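Peroxisomal fatty acid beta-oxidation multifunctional protein MFP2 (Arabidopsis thaliana, PDB 2WTB) catalyses the hydration of long-chain enoyl-CoA and the dehydrogenation of 3-hydroxyacyl-CoA in peroxisomal fatty acid beta-oxidation during seed germination. Local coordinates at residues C124-S129 with L202-R207. Residues are numbered along the deposited sequence; the frame is centred on the assembly and turned at random.
Sequences CHARIS and LDIVGR
Ile204 meets His125 and Ala126 through a single methyl group, a compact example of one aliphatic methyl bridging a helix turn and the residues at the start of a strand. Ile204 CD1 stands 4.4 Å from His125 CB and 4.5 Å from Ala126 CB, so the touch is apolar and loose. The outer part of the side chain is extended, CD1 lying anti to CA (chi2 175°), and this stretch carries the methyl across a backbone gap of 8.9 Å between the CA atoms of His125 and Ile204. This is the alpha/beta layering of the crotonase fold: helix 193-205 lies over strand 126-129, which runs parallel between strands 105-109 and 186-187. Trp200, one turn earlier in the helix, extends the apolar patch over Ala126 and Ile128. Polar interactions hold the two sides separately. The His125 imidazole turns from the contact; NE2 is hydrogen-bonded to the carbonyl oxygen of Glu99, and ND1 accepts a hydrogen bond from the backbone N of Ser105, two bonds that fix the ring's rotation, while Trp211 meets it edge-to-face. On the helix, Asp203 forms salt bridges with Arg199 and Arg208. A Schellman motif ends the helix, with Arg207 at positive phi (70°) and Arg207 N bonded to Ile204 O at 3.1 Å.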
loop_
_atom_site.group_PDB
_atom_site.type_symbol
_atom_site.label_atom_id
_atom_site.label_comp_id
_atom_site.label_asym_id
_atom_site.label_seq_id
_atom_site.Cartn_x
_atom_site.Cartn_y
_atom_site.Cartn_z
ATOM N N CYS A 124 -18.672 -1.562 -25.114
ATOM C CA CYS A 124 -18.554 -1.271 -26.537
ATOM C C CYS A 124 -18.438 -2.563 -27.328
ATOM O O CYS A 124 -18.159 -3.618 -26.765
ATOM C CB CYS A 124 -17.347 -0.374 -26.812
ATOM S SG CYS A 124 -17.515 1.286 -26.133
ATOM N N HIS A 125 -18.634 -2.469 -28.638
ATOM C CA HIS A 125 -18.714 -3.654 -29.483
ATOM C C HIS A 125 -17.367 -4.130 -30.027
ATOM O O HIS A 125 -17.258 -5.236 -30.569
ATOM C CB HIS A 125 -19.721 -3.410 -30.604
ATOM C CG HIS A 125 -21.086 -3.061 -30.101
ATOM N ND1 HIS A 125 -21.601 -1.785 -30.165
ATOM C CD2 HIS A 125 -22.028 -3.818 -29.491
ATOM C CE1 HIS A 125 -22.811 -1.773 -29.635
ATOM N NE2 HIS A 125 -23.094 -2.994 -29.218
ATOM N N ALA A 126 -16.345 -3.295 -29.865
ATOM C CA ALA A 126 -14.978 -3.651 -30.235
ATOM C C ALA A 126 -14.002 -2.757 -29.479
ATOM O O ALA A 126 -14.388 -1.701 -28.979
ATOM C CB ALA A 126 -14.776 -3.518 -31.734
ATOM N N ARG A 127 -12.742 -3.169 -29.395
ATOM C CA ARG A 127 -11.755 -2.398 -28.641
ATOM C C ARG A 127 -10.419 -2.218 -29.356
ATOM O O ARG A 127 -9.743 -3.189 -29.698
ATOM C CB ARG A 127 -11.538 -3.019 -27.259
ATOM C CG ARG A 127 -12.710 -2.809 -26.324
ATOM C CD ARG A 127 -12.986 -4.041 -25.486
ATOM N NE ARG A 127 -14.422 -4.265 -25.404
ATOM C CZ ARG A 127 -15.080 -5.153 -26.138
ATOM N NH1 ARG A 127 -14.429 -5.929 -26.992
ATOM N NH2 ARG A 127 -16.389 -5.283 -25.999
ATOM N N ILE A 128 -10.047 -0.962 -29.575
ATOM C CA ILE A 128 -8.736 -0.627 -30.113
ATOM C C ILE A 128 -7.893 -0.027 -28.997
ATOM O O ILE A 128 -8.375 0.808 -28.235
ATOM C CB ILE A 128 -8.837 0.386 -31.265
ATOM C CG1 ILE A 128 -9.891 -0.064 -32.276
ATOM C CG2 ILE A 128 -7.483 0.563 -31.933
ATOM C CD1 ILE A 128 -9.736 -1.505 -32.707
ATOM N N SER A 129 -6.638 -0.451 -28.898
ATOM C CA SER A 129 -5.784 -0.000 -27.806
ATOM C C SER A 129 -4.362 0.322 -28.252
ATOM O O SER A 129 -3.860 -0.236 -29.229
ATOM C CB SER A 129 -5.751 -1.046 -26.689
ATOM O OG SER A 129 -5.049 -0.566 -25.556
ATOM N N LEU A 202 -17.292 1.619 -38.811
ATOM C CA LEU A 202 -18.013 1.572 -40.081
ATOM C C LEU A 202 -17.894 0.202 -40.741
ATOM O O LEU A 202 -18.708 -0.156 -41.589
ATOM C CB LEU A 202 -17.543 2.676 -41.033
ATOM C CG LEU A 202 -17.956 4.103 -40.664
ATOM C CD1 LEU A 202 -17.821 5.027 -41.864
ATOM C CD2 LEU A 202 -19.381 4.127 -40.144
ATOM N N ASP A 203 -16.875 -0.557 -40.351
ATOM C CA ASP A 203 -16.753 -1.942 -40.787
ATOM C C ASP A 203 -17.929 -2.759 -40.257
ATOM O O ASP A 203 -18.510 -3.573 -40.974
ATOM C CB ASP A 203 -15.433 -2.548 -40.305
ATOM C CG ASP A 203 -14.278 -2.265 -41.249
ATOM O OD1 ASP A 203 -14.535 -1.937 -42.427
ATOM O OD2 ASP A 203 -13.111 -2.384 -40.816
ATOM N N ILE A 204 -18.275 -2.530 -38.994
ATOM C CA ILE A 204 -19.388 -3.227 -38.363
ATOM C C ILE A 204 -20.709 -2.841 -39.020
ATOM O O ILE A 204 -21.536 -3.700 -39.321
ATOM C CB ILE A 204 -19.458 -2.924 -36.857
ATOM C CG1 ILE A 204 -18.201 -3.434 -36.149
ATOM C CG2 ILE A 204 -20.707 -3.535 -36.246
ATOM C CD1 ILE A 204 -18.134 -3.060 -34.679
ATOM N N VAL A 205 -20.899 -1.545 -39.241
ATOM C CA VAL A 205 -22.091 -1.050 -39.917
ATOM C C VAL A 205 -22.229 -1.669 -41.306
ATOM O O VAL A 205 -23.340 -1.902 -41.785
ATOM C CB VAL A 205 -22.062 0.485 -40.051
ATOM C CG1 VAL A 205 -23.073 0.948 -41.084
ATOM C CG2 VAL A 205 -22.322 1.141 -38.705
ATOM N N GLY A 206 -21.093 -1.944 -41.941
ATOM C CA GLY A 206 -21.077 -2.471 -43.293
ATOM C C GLY A 206 -20.901 -3.975 -43.363
ATOM O O GLY A 206 -20.803 -4.546 -44.451
ATOM N N ARG A 207 -20.850 -4.616 -42.200
ATOM C CA ARG A 207 -20.784 -6.072 -42.121
ATOM C C ARG A 207 -19.452 -6.638 -42.595
ATOM O O ARG A 207 -19.362 -7.817 -42.935
ATOM C CB ARG A 207 -21.925 -6.706 -42.919
ATOM C CG ARG A 207 -23.310 -6.315 -42.440
ATOM C CD ARG A 207 -24.353 -6.600 -43.504
ATOM N NE ARG A 207 -24.073 -5.880 -44.744
ATOM C CZ ARG A 207 -24.456 -4.630 -44.985
ATOM N NH1 ARG A 207 -25.140 -3.956 -44.069
ATOM N NH2 ARG A 207 -24.159 -4.055 -46.142
#